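Long-range contacts in xylulokinase (Brucella ovis, PDB 5VM1), which probably phosphorylates D-xylulose to D-xylulose 5-phosphate at the expense of ATP, as a member of the FGGY family of carbohydrate kinases: residues R156-P161 / G206-L211; L186-R191 / A286-L291; V336-Y341 / Q372-G377. All blocks are in the same frame, centred on the assembly; numbering follows the deposited sequence.

Contact 1 (R156-P161 / G206-L211); sequences RKVLLP and GQMPQL
K157 leaves its backbone with CG anti to the backbone N (chi1 -160°) and then bends at chi2 and chi3, a course that folds its ammonium back onto G206. NZ donates to G206 O at 3.1 Å, approaching 30° out of the carbonyl plane, while CD lies alongside the Q207 carbonyl. R156, also bent at chi2 and chi3, curls back so that Q207 CG sits over one face of its guanidinium, 3.8 Å from NH1. The two side chains run roughly perpendicular, yet guanidinium and amide planes are only 17° apart. Both ends of that amide are held from just outside the segments, NE2 by I155 O and OE1 by G204 N, which fixes its rotation. The main chains meet at Q207 O, which accepts V158 N at 2.9 Å and is approached by K157 CA at 3.3 Å in a CA-H...O contact. Strand 157-159 is half of a two-stranded antiparallel sheet with 91-93, and R156 and K157 both face L93 in a classic beta bulge; 206-209, a 3-10 end and the loop after it, is tied to that ribbon by a single backbone bond, V158 N to Q207 O. This lies in the N-terminal FGGY domain, with V158 about 10 Å, side chain to side chain, from the predicted substrate-binding H88. Apolar packing continues past the bulge. M208, its chain bent twice, runs side by side with V158 and sets CE 3.7 Å from V158 CB, both side chains also touching W185. The P209 ring follows: its CD lies against V158 O, and its CB meets L159 CD2 at 3.8 Å as the two side chains pass in opposite senses.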
ATOM      1  N   ARG A 156     -19.436  -3.183  18.770  1.00 42.99           N
ATOM      2  CA  ARG A 156     -20.390  -2.205  18.293  1.00 47.77           C
ATOM      3  C   ARG A 156     -19.875  -1.419  17.092  1.00 44.36           C
ATOM      4  O   ARG A 156     -20.672  -0.777  16.399  1.00 47.59           O
ATOM      5  CB  ARG A 156     -20.801  -1.263  19.443  1.00 48.14           C
ATOM      6  CG  ARG A 156     -21.977  -1.829  20.300  1.00 59.50           C
ATOM      7  CD  ARG A 156     -23.257  -2.140  19.450  1.00 69.41           C
ATOM      8  NE  ARG A 156     -23.432  -1.137  18.383  1.00 86.92           N
ATOM      9  CZ  ARG A 156     -24.056  -1.334  17.217  1.00 81.70           C
ATOM     10  NH1 ARG A 156     -24.606  -2.512  16.928  1.00 87.19           N
ATOM     11  NH2 ARG A 156     -24.118  -0.347  16.326  1.00 62.97           N
ATOM     12  N   LYS A 157     -18.573  -1.455  16.827  1.00 38.61           N
ATOM     13  CA  LYS A 157     -17.995  -0.801  15.665  1.00 34.75           C
ATOM     14  C   LYS A 157     -16.707  -1.537  15.264  1.00 34.87           C
ATOM     15  O   LYS A 157     -15.944  -1.976  16.131  1.00 38.05           O
ATOM     16  CB  LYS A 157     -17.743   0.675  15.999  1.00 35.54           C
ATOM     17  CG  LYS A 157     -17.589   1.595  14.816  1.00 42.15           C
ATOM     18  CD  LYS A 157     -18.916   1.808  14.127  1.00 48.01           C
ATOM     19  CE  LYS A 157     -20.050   2.137  15.117  1.00 49.33           C
ATOM     20  NZ  LYS A 157     -21.222   2.726  14.413  1.00 46.09           N
ATOM     21  N   VAL A 158     -16.458  -1.659  13.960  1.00 31.35           N
ATOM     22  CA  VAL A 158     -15.193  -2.178  13.432  1.00 40.09           C
ATOM     23  C   VAL A 158     -14.547  -1.064  12.628  1.00 46.32           C
ATOM     24  O   VAL A 158     -15.092  -0.632  11.603  1.00 57.14           O
ATOM     25  CB  VAL A 158     -15.364  -3.423  12.538  1.00 32.80           C
ATOM     26  CG1 VAL A 158     -13.998  -3.824  11.933  1.00 27.21           C
ATOM     27  CG2 VAL A 158     -16.015  -4.609  13.314  1.00 29.90           C
ATOM     28  N   LEU A 159     -13.374  -0.624  13.059  1.00 36.50           N
ATOM     29  CA  LEU A 159     -12.715   0.493  12.413  1.00 36.59           C
ATOM     30  C   LEU A 159     -11.336   0.065  11.940  1.00 39.15           C
ATOM     31  O   LEU A 159     -10.691  -0.784  12.566  1.00 27.93           O
ATOM     32  CB  LEU A 159     -12.581   1.689  13.366  1.00 36.47           C
ATOM     33  CG  LEU A 159     -13.823   2.415  13.852  1.00 37.86           C
ATOM     34  CD1 LEU A 159     -13.448   3.385  14.965  1.00 38.48           C
ATOM     35  CD2 LEU A 159     -14.456   3.164  12.691  1.00 37.73           C
ATOM     36  N   LEU A 160     -10.896   0.657  10.812  1.00 42.43           N
ATOM     37  CA  LEU A 160      -9.519   0.501  10.377  1.00 38.23           C
ATOM     38  C   LEU A 160      -8.637   1.526  11.091  1.00 36.31           C
ATOM     39  O   LEU A 160      -9.126   2.555  11.564  1.00 38.28           O
ATOM     40  CB  LEU A 160      -9.416   0.667   8.864  1.00 37.21           C
ATOM     41  CG  LEU A 160     -10.190  -0.262   7.941  1.00 34.56           C
ATOM     42  CD1 LEU A 160     -10.304   0.439   6.621  1.00 38.74           C
ATOM     43  CD2 LEU A 160      -9.533  -1.595   7.775  1.00 29.20           C
ATOM     44  N   PRO A 161      -7.325   1.291  11.146  1.00 37.47           N
ATOM     45  CA  PRO A 161      -6.476   2.128  12.020  1.00 44.85           C
ATOM     46  C   PRO A 161      -6.616   3.636  11.837  1.00 36.59           C
ATOM     47  O   PRO A 161      -6.843   4.336  12.824  1.00 41.71           O
ATOM     48  CB  PRO A 161      -5.062   1.623  11.690  1.00 26.42           C
ATOM     49  CG  PRO A 161      -5.265   0.223  11.334  1.00 27.05           C
ATOM     50  CD  PRO A 161      -6.569   0.152  10.595  1.00 32.70           C
ATOM     51  N   GLY A 206     -24.637  -1.167  10.669  1.00 41.93           N
ATOM     52  CA  GLY A 206     -24.564  -0.254  11.792  1.00 40.87           C
ATOM     53  C   GLY A 206     -23.316  -0.394  12.631  1.00 45.41           C
ATOM     54  O   GLY A 206     -23.070   0.460  13.488  1.00 51.87           O
ATOM     55  N   GLN A 207     -22.569  -1.480  12.451  1.00 37.49           N
ATOM     56  CA  GLN A 207     -21.276  -1.679  13.083  1.00 38.87           C
ATOM     57  C   GLN A 207     -20.139  -1.202  12.202  1.00 37.08           C
ATOM     58  O   GLN A 207     -18.981  -1.411  12.563  1.00 39.21           O
ATOM     59  CB  GLN A 207     -21.050  -3.157  13.425  1.00 43.46           C
ATOM     60  CG  GLN A 207     -21.846  -3.693  14.608  1.00 52.61           C
ATOM     61  CD  GLN A 207     -21.904  -5.215  14.590  1.00 59.86           C
ATOM     62  OE1 GLN A 207     -22.279  -5.822  13.581  1.00 61.55           O
ATOM     63  NE2 GLN A 207     -21.509  -5.841  15.696  1.00 53.28           N
ATOM     64  N   MET A 208     -20.438  -0.655  11.010  1.00 33.58           N
ATOM     65  CA  MET A 208     -19.411  -0.052  10.175  1.00 31.93           C
ATOM     66  C   MET A 208     -19.469   1.453  10.324  1.00 36.27           C
ATOM     67  O   MET A 208     -20.515   2.010  10.675  1.00 45.52           O
ATOM     68  CB  MET A 208     -19.582  -0.432   8.689  1.00 31.29           C
ATOM     69  CG  MET A 208     -19.614  -1.917   8.347  1.00 30.81           C
ATOM     70  SD  MET A 208     -18.010  -2.722   8.459  1.00 35.00           S
ATOM     71  CE  MET A 208     -18.123  -3.620  10.013  1.00 29.57           C
ATOM     72  N   PRO A 209     -18.364   2.151  10.068  1.00 37.19           N
ATOM     73  CA  PRO A 209     -18.419   3.615   9.989  1.00 37.15           C
ATOM     74  C   PRO A 209     -19.127   4.049   8.715  1.00 33.32           C
ATOM     75  O   PRO A 209     -19.309   3.283   7.768  1.00 40.21           O
ATOM     76  CB  PRO A 209     -16.943   4.028   9.965  1.00 34.31           C
ATOM     77  CG  PRO A 209     -16.280   2.886   9.254  1.00 29.46           C
ATOM     78  CD  PRO A 209     -17.016   1.644   9.747  1.00 30.79           C
ATOM     79  N   GLN A 210     -19.501   5.319   8.683  1.00 36.88           N
ATOM     80  CA  GLN A 210     -20.091   5.893   7.484  1.00 44.10           C
ATOM     81  C   GLN A 210     -18.992   6.151   6.461  1.00 43.94           C
ATOM     82  O   GLN A 210     -17.832   6.378   6.819  1.00 42.41           O
ATOM     83  CB  GLN A 210     -20.877   7.170   7.809  1.00 38.54           C
ATOM     84  N   LEU A 211     -19.359   6.032   5.181  1.00 37.87           N
ATOM     85  CA  LEU A 211     -18.431   6.129   4.061  1.00 33.29           C
ATOM     86  C   LEU A 211     -18.483   7.500   3.390  1.00 42.97           C
ATOM     87  O   LEU A 211     -19.546   8.123   3.277  1.00 54.37           O
ATOM     88  CB  LEU A 211     -18.718   5.036   3.036  1.00 32.74           C
ATOM     89  CG  LEU A 211     -18.493   3.637   3.601  1.00 31.28           C
ATOM     90  CD1 LEU A 211     -19.091   2.597   2.690  1.00 31.52           C
ATOM     91  CD2 LEU A 211     -16.998   3.415   3.743  1.00 37.36           C
TER

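Contact 2 (L186-R191 / A286-L291); sequences LDTGAR and AFCHAL
C288 SG points into segment 186-191 and touches three groups there: T188 O at 3.5 Å, L186 CD2 at 3.8 Å and the T188 methyl. That methyl, CG2, also lies 3.6 Å from A286 O, so this one methyl meets both C288 SG and the A286 carbonyl. On the flank of C288, R191 bends at chi3 (87°) and brings one guanidinium face over C288 CB, with NH1 3.9 Å from it; NH2 comes near the carbonyl oxygens of H289 and L291.

A second shell fixes these groups. R191 NH2 forms a salt bridge with E213, NH1 donates to T294 O, and W295 adds a cation-pi contact. T188 OG1 is bonded to T128 O, and T188 O accepts from W295 NE1. The turn leading to R191 is an Asx motif, D187 OD1 accepting A190 N at 3.2 Å from above the carboxylate plane.

The contact joins the N-terminal and C-terminal FGGY domains, and F287, turned away from it, approaches M87, predicted to bind substrate. Helix 177-180 presents M177 to both C288 and R191, while strand 285-288 lies at the edge of its sheet, next to 295-301.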
ATOM      1  N   LEU A 186     -16.892  -4.241   1.286  1.00 36.56           N
ATOM      2  CA  LEU A 186     -17.344  -3.179   0.389  1.00 39.90           C
ATOM      3  C   LEU A 186     -17.749  -3.712  -0.994  1.00 46.60           C
ATOM      4  O   LEU A 186     -17.105  -4.611  -1.543  1.00 42.50           O
ATOM      5  CB  LEU A 186     -16.238  -2.136   0.225  1.00 34.06           C
ATOM      6  CG  LEU A 186     -16.694  -0.782  -0.329  1.00 35.92           C
ATOM      7  CD1 LEU A 186     -17.156   0.155   0.808  1.00 28.63           C
ATOM      8  CD2 LEU A 186     -15.604  -0.159  -1.141  1.00 38.17           C
ATOM      9  N   ASP A 187     -18.842  -3.175  -1.544  1.00 45.30           N
ATOM     10  CA  ASP A 187     -19.136  -3.346  -2.969  1.00 48.56           C
ATOM     11  C   ASP A 187     -18.256  -2.328  -3.701  1.00 50.54           C
ATOM     12  O   ASP A 187     -18.620  -1.166  -3.876  1.00 44.12           O
ATOM     13  CB  ASP A 187     -20.628  -3.157  -3.262  1.00 45.54           C
ATOM     14  CG  ASP A 187     -21.018  -3.544  -4.707  1.00 52.27           C
ATOM     15  OD1 ASP A 187     -20.212  -3.353  -5.634  1.00 58.54           O
ATOM     16  OD2 ASP A 187     -22.148  -4.030  -4.930  1.00 57.23           O
ATOM     17  N   THR A 188     -17.062  -2.765  -4.116  1.00 53.16           N
ATOM     18  CA  THR A 188     -16.068  -1.827  -4.639  1.00 47.49           C
ATOM     19  C   THR A 188     -16.594  -1.045  -5.838  1.00 44.74           C
ATOM     20  O   THR A 188     -16.360   0.161  -5.942  1.00 48.99           O
ATOM     21  CB  THR A 188     -14.800  -2.581  -5.023  1.00 37.71           C
ATOM     22  OG1 THR A 188     -14.454  -3.449  -3.957  1.00 32.78           O
ATOM     23  CG2 THR A 188     -13.653  -1.622  -5.269  1.00 44.71           C
ATOM     24  N   GLY A 189     -17.331  -1.704  -6.734  1.00 42.14           N
ATOM     25  CA  GLY A 189     -17.847  -1.014  -7.897  1.00 37.14           C
ATOM     26  C   GLY A 189     -18.934  -0.015  -7.567  1.00 41.94           C
ATOM     27  O   GLY A 189     -19.078   0.995  -8.256  1.00 51.61           O
ATOM     28  N   ALA A 190     -19.706  -0.275  -6.520  1.00 43.42           N
ATOM     29  CA  ALA A 190     -20.798   0.592  -6.104  1.00 45.04           C
ATOM     30  C   ALA A 190     -20.400   1.619  -5.049  1.00 41.41           C
ATOM     31  O   ALA A 190     -21.201   2.510  -4.763  1.00 39.30           O
ATOM     32  CB  ALA A 190     -21.963  -0.252  -5.564  1.00 44.56           C
ATOM     33  N   ARG A 191     -19.206   1.501  -4.450  1.00 41.82           N
ATOM     34  CA  ARG A 191     -18.730   2.427  -3.414  1.00 39.00           C
ATOM     35  C   ARG A 191     -19.686   2.485  -2.215  1.00 41.62           C
ATOM     36  O   ARG A 191     -19.959   3.543  -1.645  1.00 52.18           O
ATOM     37  CB  ARG A 191     -18.502   3.814  -4.022  1.00 40.89           C
ATOM     38  CG  ARG A 191     -17.566   3.763  -5.214  1.00 35.80           C
ATOM     39  CD  ARG A 191     -17.300   5.110  -5.803  1.00 36.47           C
ATOM     40  NE  ARG A 191     -16.186   5.851  -5.194  1.00 44.17           N
ATOM     41  CZ  ARG A 191     -14.916   5.744  -5.570  1.00 42.58           C
ATOM     42  NH1 ARG A 191     -14.586   4.892  -6.531  1.00 40.07           N
ATOM     43  NH2 ARG A 191     -13.976   6.492  -4.994  1.00 38.27           N
ATOM     44  N   ALA A 286      -8.177  -4.695  -6.933  1.00 27.12           N
ATOM     45  CA  ALA A 286      -8.902  -3.541  -7.471  1.00 37.07           C
ATOM     46  C   ALA A 286      -9.653  -2.889  -6.322  1.00 38.86           C
ATOM     47  O   ALA A 286     -10.564  -3.494  -5.740  1.00 31.67           O
ATOM     48  CB  ALA A 286      -9.872  -3.921  -8.591  1.00 29.01           C
ATOM     49  N   PHE A 287      -9.273  -1.659  -6.008  1.00 36.44           N
ATOM     50  CA  PHE A 287      -9.819  -0.925  -4.885  1.00 36.23           C
ATOM     51  C   PHE A 287     -10.261   0.443  -5.366  1.00 40.80           C
ATOM     52  O   PHE A 287      -9.765   0.957  -6.380  1.00 42.33           O
ATOM     53  CB  PHE A 287      -8.784  -0.720  -3.767  1.00 39.99           C
ATOM     54  CG  PHE A 287      -8.290  -1.975  -3.121  1.00 36.22           C
ATOM     55  CD1 PHE A 287      -9.161  -2.971  -2.729  1.00 37.74           C
ATOM     56  CD2 PHE A 287      -6.935  -2.136  -2.853  1.00 37.57           C
ATOM     57  CE1 PHE A 287      -8.687  -4.125  -2.090  1.00 34.24           C
ATOM     58  CE2 PHE A 287      -6.455  -3.283  -2.219  1.00 28.37           C
ATOM     59  CZ  PHE A 287      -7.337  -4.279  -1.839  1.00 26.60           C
ATOM     60  N   CYS A 288     -11.145   1.060  -4.578  1.00 32.63           N
ATOM     61  CA  CYS A 288     -11.451   2.472  -4.779  1.00 32.10           C
ATOM     62  C   CYS A 288     -10.209   3.315  -4.521  1.00 36.41           C
ATOM     63  O   CYS A 288      -9.361   2.978  -3.688  1.00 39.81           O
ATOM     64  CB  CYS A 288     -12.563   2.933  -3.832  1.00 34.87           C
ATOM     65  SG  CYS A 288     -14.100   1.975  -3.904  1.00 39.82           S
ATOM     66  N   HIS A 289     -10.100   4.417  -5.250  1.00 28.72           N
ATOM     67  CA  HIS A 289      -9.064   5.400  -4.980  1.00 29.84           C
ATOM     68  C   HIS A 289      -9.557   6.382  -3.922  1.00 34.27           C
ATOM     69  O   HIS A 289     -10.669   6.273  -3.415  1.00 31.96           O
ATOM     70  CB  HIS A 289      -8.678   6.132  -6.259  1.00 31.99           C
ATOM     71  CG  HIS A 289      -7.257   6.605  -6.284  1.00 38.18           C
ATOM     72  ND1 HIS A 289      -6.600   7.044  -5.155  1.00 36.66           N
ATOM     73  CD2 HIS A 289      -6.384   6.754  -7.309  1.00 34.76           C
ATOM     74  CE1 HIS A 289      -5.383   7.440  -5.483  1.00 40.27           C
ATOM     75  NE2 HIS A 289      -5.232   7.286  -6.784  1.00 38.79           N
ATOM     76  N   ALA A 290      -8.712   7.331  -3.541  1.00 42.75           N
ATOM     77  CA  ALA A 290      -9.142   8.343  -2.590  1.00 38.84           C
ATOM     78  C   ALA A 290      -9.978   9.416  -3.246  1.00 39.97           C
ATOM     79  O   ALA A 290     -10.511  10.274  -2.543  1.00 35.18           O
ATOM     80  CB  ALA A 290      -7.953   9.000  -1.901  1.00 31.86           C
ATOM     81  N   LEU A 291     -10.071   9.417  -4.573  1.00 44.26           N
ATOM     82  CA  LEU A 291     -10.802  10.491  -5.208  1.00 32.53           C
ATOM     83  C   LEU A 291     -12.142   9.979  -5.696  1.00 44.97           C
ATOM     84  O   LEU A 291     -12.292   8.799  -6.014  1.00 51.74           O
ATOM     85  CB  LEU A 291     -10.011  11.094  -6.373  1.00 33.07           C
ATOM     86  CG  LEU A 291      -8.559  11.450  -6.019  1.00 32.76           C
ATOM     87  CD1 LEU A 291      -7.908  12.278  -7.097  1.00 33.77           C
ATOM     88  CD2 LEU A 291      -8.475  12.155  -4.686  1.00 33.02           C
TER

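Contact 3 (V336-Y341 / Q372-G377); sequences VTFLPY and QAVLEG
V336, just before strand 337-339, and F338 within it pack the strand on helix 367-390 through A373, V374 and G377, a strand-on-helix packing within the C-terminal FGGY domain. The axes of strand 337-339 and helix segment 372-377 come within 6.6 Å and run at 55° to each other; the strand is paired antiparallel with 357-359, whose F358 also touches V336, F338 and V374.

Apolar contacts form the first group. V336 CG1 rests on the A373 methyl. F338 holds CG anti to its backbone N (chi1 178°), which lays the ring alongside V374, the two side chains pointing the same way. V374 CG2 stands over the centre of one ring face, 4.0 Å from the F338 centroid, in a CH-pi contact, and V374 CG1 reaches ring atom F338 CE2 at 4.0 Å.

Contacts to backbone oxygens form the second group. G377 carries no CB, and F338 O comes to its CA at 3.4 Å in a CA-H...O contact. P340 CG comes within 4.0 Å of G377 O.

Two waters supply the polar bridges. One donates to V336 O; its short approach to E376 OE1 is doubtful. The other accepts from F338 N at 2.8 Å and donates to A373 O at 2.9 Å, an oxygen that also receives the helical bond from G377 N. The E376 carboxylate is held by Q372 NE2, one turn earlier, which donates in its own amide plane to the syn side of E376 OE2 at 2.7 Å.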
ATOM      1  N   VAL A 336      21.715 -17.421 -16.410  1.00 37.06           N
ATOM      2  CA  VAL A 336      21.108 -17.514 -15.085  1.00 37.01           C
ATOM      3  C   VAL A 336      19.764 -16.789 -15.056  1.00 37.89           C
ATOM      4  O   VAL A 336      19.636 -15.648 -15.517  1.00 46.92           O
ATOM      5  CB  VAL A 336      22.038 -16.950 -14.008  1.00 32.19           C
ATOM      6  CG1 VAL A 336      21.341 -17.086 -12.690  1.00 38.01           C
ATOM      7  CG2 VAL A 336      23.363 -17.681 -13.983  1.00 32.82           C
ATOM      8  N   THR A 337      18.755 -17.462 -14.521  1.00 32.99           N
ATOM      9  CA  THR A 337      17.417 -16.929 -14.326  1.00 30.18           C
ATOM     10  C   THR A 337      17.055 -17.059 -12.850  1.00 35.31           C
ATOM     11  O   THR A 337      17.350 -18.078 -12.217  1.00 43.40           O
ATOM     12  CB  THR A 337      16.389 -17.681 -15.219  1.00 34.01           C
ATOM     13  OG1 THR A 337      16.612 -17.374 -16.615  1.00 38.92           O
ATOM     14  CG2 THR A 337      14.951 -17.350 -14.831  1.00 31.18           C
ATOM     15  N   PHE A 338      16.432 -16.032 -12.288  1.00 30.25           N
ATOM     16  CA  PHE A 338      16.010 -16.066 -10.888  1.00 31.77           C
ATOM     17  C   PHE A 338      14.490 -15.924 -10.818  1.00 39.73           C
ATOM     18  O   PHE A 338      13.919 -14.985 -11.387  1.00 41.93           O
ATOM     19  CB  PHE A 338      16.697 -14.964 -10.079  1.00 28.36           C
ATOM     20  CG  PHE A 338      16.286 -14.908  -8.643  1.00 29.15           C
ATOM     21  CD1 PHE A 338      16.700 -15.867  -7.745  1.00 39.20           C
ATOM     22  CD2 PHE A 338      15.496 -13.887  -8.184  1.00 36.98           C
ATOM     23  CE1 PHE A 338      16.324 -15.813  -6.409  1.00 35.05           C
ATOM     24  CE2 PHE A 338      15.119 -13.823  -6.855  1.00 33.11           C
ATOM     25  CZ  PHE A 338      15.537 -14.785  -5.970  1.00 32.14           C
ATOM     26  N   LEU A 339      13.832 -16.904 -10.206  1.00 33.82           N
ATOM     27  CA  LEU A 339      12.424 -16.758  -9.855  1.00 36.74           C
ATOM     28  C   LEU A 339      12.309 -16.239  -8.423  1.00 39.57           C
ATOM     29  O   LEU A 339      12.746 -16.932  -7.497  1.00 42.40           O
ATOM     30  CB  LEU A 339      11.694 -18.080  -9.982  1.00 33.14           C
ATOM     31  CG  LEU A 339      11.383 -18.707 -11.326  1.00 29.37           C
ATOM     32  CD1 LEU A 339      10.295 -19.723 -11.048  1.00 34.98           C
ATOM     33  CD2 LEU A 339      10.921 -17.714 -12.351  1.00 28.96           C
ATOM     34  N   PRO A 340      11.733 -15.043  -8.187  1.00 33.58           N
ATOM     35  CA  PRO A 340      11.778 -14.451  -6.836  1.00 37.96           C
ATOM     36  C   PRO A 340      10.684 -14.929  -5.885  1.00 41.57           C
ATOM     37  O   PRO A 340      10.230 -14.161  -5.033  1.00 44.48           O
ATOM     38  CB  PRO A 340      11.637 -12.951  -7.114  1.00 34.74           C
ATOM     39  CG  PRO A 340      10.851 -12.878  -8.368  1.00 28.51           C
ATOM     40  CD  PRO A 340      11.179 -14.105  -9.184  1.00 32.27           C
ATOM     41  N   TYR A 341      10.234 -16.172  -6.024  1.00 39.99           N
ATOM     42  CA  TYR A 341       9.070 -16.671  -5.290  1.00 32.44           C
ATOM     43  C   TYR A 341       9.449 -17.245  -3.930  1.00 37.70           C
ATOM     44  O   TYR A 341       8.940 -18.315  -3.546  1.00 33.88           O
ATOM     45  CB  TYR A 341       8.333 -17.712  -6.129  1.00 23.72           C
ATOM     46  CG  TYR A 341       7.966 -17.258  -7.535  1.00 30.75           C
ATOM     47  CD1 TYR A 341       7.627 -15.920  -7.796  1.00 31.36           C
ATOM     48  CD2 TYR A 341       7.964 -18.164  -8.613  1.00 30.67           C
ATOM     49  CE1 TYR A 341       7.302 -15.492  -9.089  1.00 31.80           C
ATOM     50  CE2 TYR A 341       7.613 -17.756  -9.910  1.00 29.69           C
ATOM     51  CZ  TYR A 341       7.286 -16.416 -10.139  1.00 36.08           C
ATOM     52  OH  TYR A 341       6.933 -15.982 -11.406  1.00 27.69           O
ATOM     53  N   GLN A 372      22.809  -9.940 -10.813  1.00 40.28           N
ATOM     54  CA  GLN A 372      22.127  -9.507 -12.033  1.00 31.95           C
ATOM     55  C   GLN A 372      20.851 -10.306 -12.290  1.00 36.94           C
ATOM     56  O   GLN A 372      19.804  -9.732 -12.607  1.00 40.32           O
ATOM     57  CB  GLN A 372      23.071  -9.635 -13.210  1.00 32.77           C
ATOM     58  CG  GLN A 372      22.585  -9.071 -14.499  1.00 38.06           C
ATOM     59  CD  GLN A 372      23.564  -9.405 -15.610  1.00 46.51           C
ATOM     60  OE1 GLN A 372      24.778  -9.246 -15.452  1.00 56.69           O
ATOM     61  NE2 GLN A 372      23.048  -9.916 -16.716  1.00 47.46           N
ATOM     62  N   ALA A 373      20.907 -11.626 -12.126  1.00 39.15           N
ATOM     63  CA  ALA A 373      19.727 -12.442 -12.387  1.00 37.91           C
ATOM     64  C   ALA A 373      18.624 -12.171 -11.364  1.00 35.02           C
ATOM     65  O   ALA A 373      17.438 -12.343 -11.675  1.00 35.18           O
ATOM     66  CB  ALA A 373      20.111 -13.920 -12.407  1.00 27.64           C
ATOM     67  N   VAL A 374      18.991 -11.789 -10.135  1.00 44.54           N
ATOM     68  CA  VAL A 374      17.985 -11.432  -9.137  1.00 46.64           C
ATOM     69  C   VAL A 374      17.251 -10.165  -9.556  1.00 39.63           C
ATOM     70  O   VAL A 374      16.023 -10.094  -9.472  1.00 40.66           O
ATOM     71  CB  VAL A 374      18.616 -11.270  -7.735  1.00 42.97           C
ATOM     72  CG1 VAL A 374      17.578 -10.692  -6.726  1.00 35.08           C
ATOM     73  CG2 VAL A 374      19.211 -12.588  -7.236  1.00 33.45           C
ATOM     74  N   LEU A 375      17.987  -9.149 -10.015  1.00 37.70           N
ATOM     75  CA  LEU A 375      17.338  -7.922 -10.463  1.00 32.36           C
ATOM     76  C   LEU A 375      16.530  -8.168 -11.729  1.00 33.98           C
ATOM     77  O   LEU A 375      15.387  -7.699 -11.837  1.00 42.50           O
ATOM     78  CB  LEU A 375      18.366  -6.806 -10.677  1.00 31.85           C
ATOM     79  CG  LEU A 375      19.312  -6.400  -9.528  1.00 30.32           C
ATOM     80  CD1 LEU A 375      20.018  -5.079  -9.807  1.00 30.56           C
ATOM     81  CD2 LEU A 375      18.601  -6.363  -8.174  1.00 27.87           C
ATOM     82  N   GLU A 376      17.091  -8.926 -12.686  1.00 27.59           N
ATOM     83  CA  GLU A 376      16.337  -9.265 -13.894  1.00 25.88           C
ATOM     84  C   GLU A 376      15.043  -9.993 -13.558  1.00 36.19           C
ATOM     85  O   GLU A 376      13.977  -9.665 -14.102  1.00 34.61           O
ATOM     86  CB  GLU A 376      17.183 -10.131 -14.815  1.00 27.08           C
ATOM     87  CG  GLU A 376      18.227  -9.413 -15.610  1.00 39.87           C
ATOM     88  CD  GLU A 376      19.323 -10.365 -16.092  1.00 45.45           C
ATOM     89  OE1 GLU A 376      19.199 -11.588 -15.839  1.00 35.62           O
ATOM     90  OE2 GLU A 376      20.301  -9.878 -16.707  1.00 55.61           O
ATOM     91  N   GLY A 377      15.120 -10.963 -12.643  1.00 30.58           N
ATOM     92  CA  GLY A 377      13.955 -11.759 -12.294  1.00 30.95           C
ATOM     93  C   GLY A 377      12.856 -10.945 -11.634  1.00 35.75           C
ATOM     94  O   GLY A 377      11.670 -11.146 -11.908  1.00 38.01           O
TER
HETATM   95  O   HOH W   1      21.004 -13.200 -16.280  1.00 26.03           O
HETATM   96  O   HOH W   2      16.355 -13.776 -13.926  0.53 13.08           O

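How the contacts relate
Along the chain, 156-161 comes first, then 186-191 opens contact 2 before 206-211 closes contact 1 over 44 intervening residues. Contact 2 closes at 286-291 after 94 residues, so the two loops cross. They also touch, L211 CD1 of contact 1 packing on L186 CD1 of contact 2 at 3.6 Å. Contact 1 stays within the N-terminal FGGY domain; contact 2 ties that domain to edge strand 285-288 of the C-terminal one. Contact 3 follows in series, closing a shorter loop of 30 residues inside the C-terminal domain and tying strand 337-339 to helix 367-390. Its centre lies about 43 Å from that of contact 1, across the chain's centre, and about 34 Å from that of contact 2.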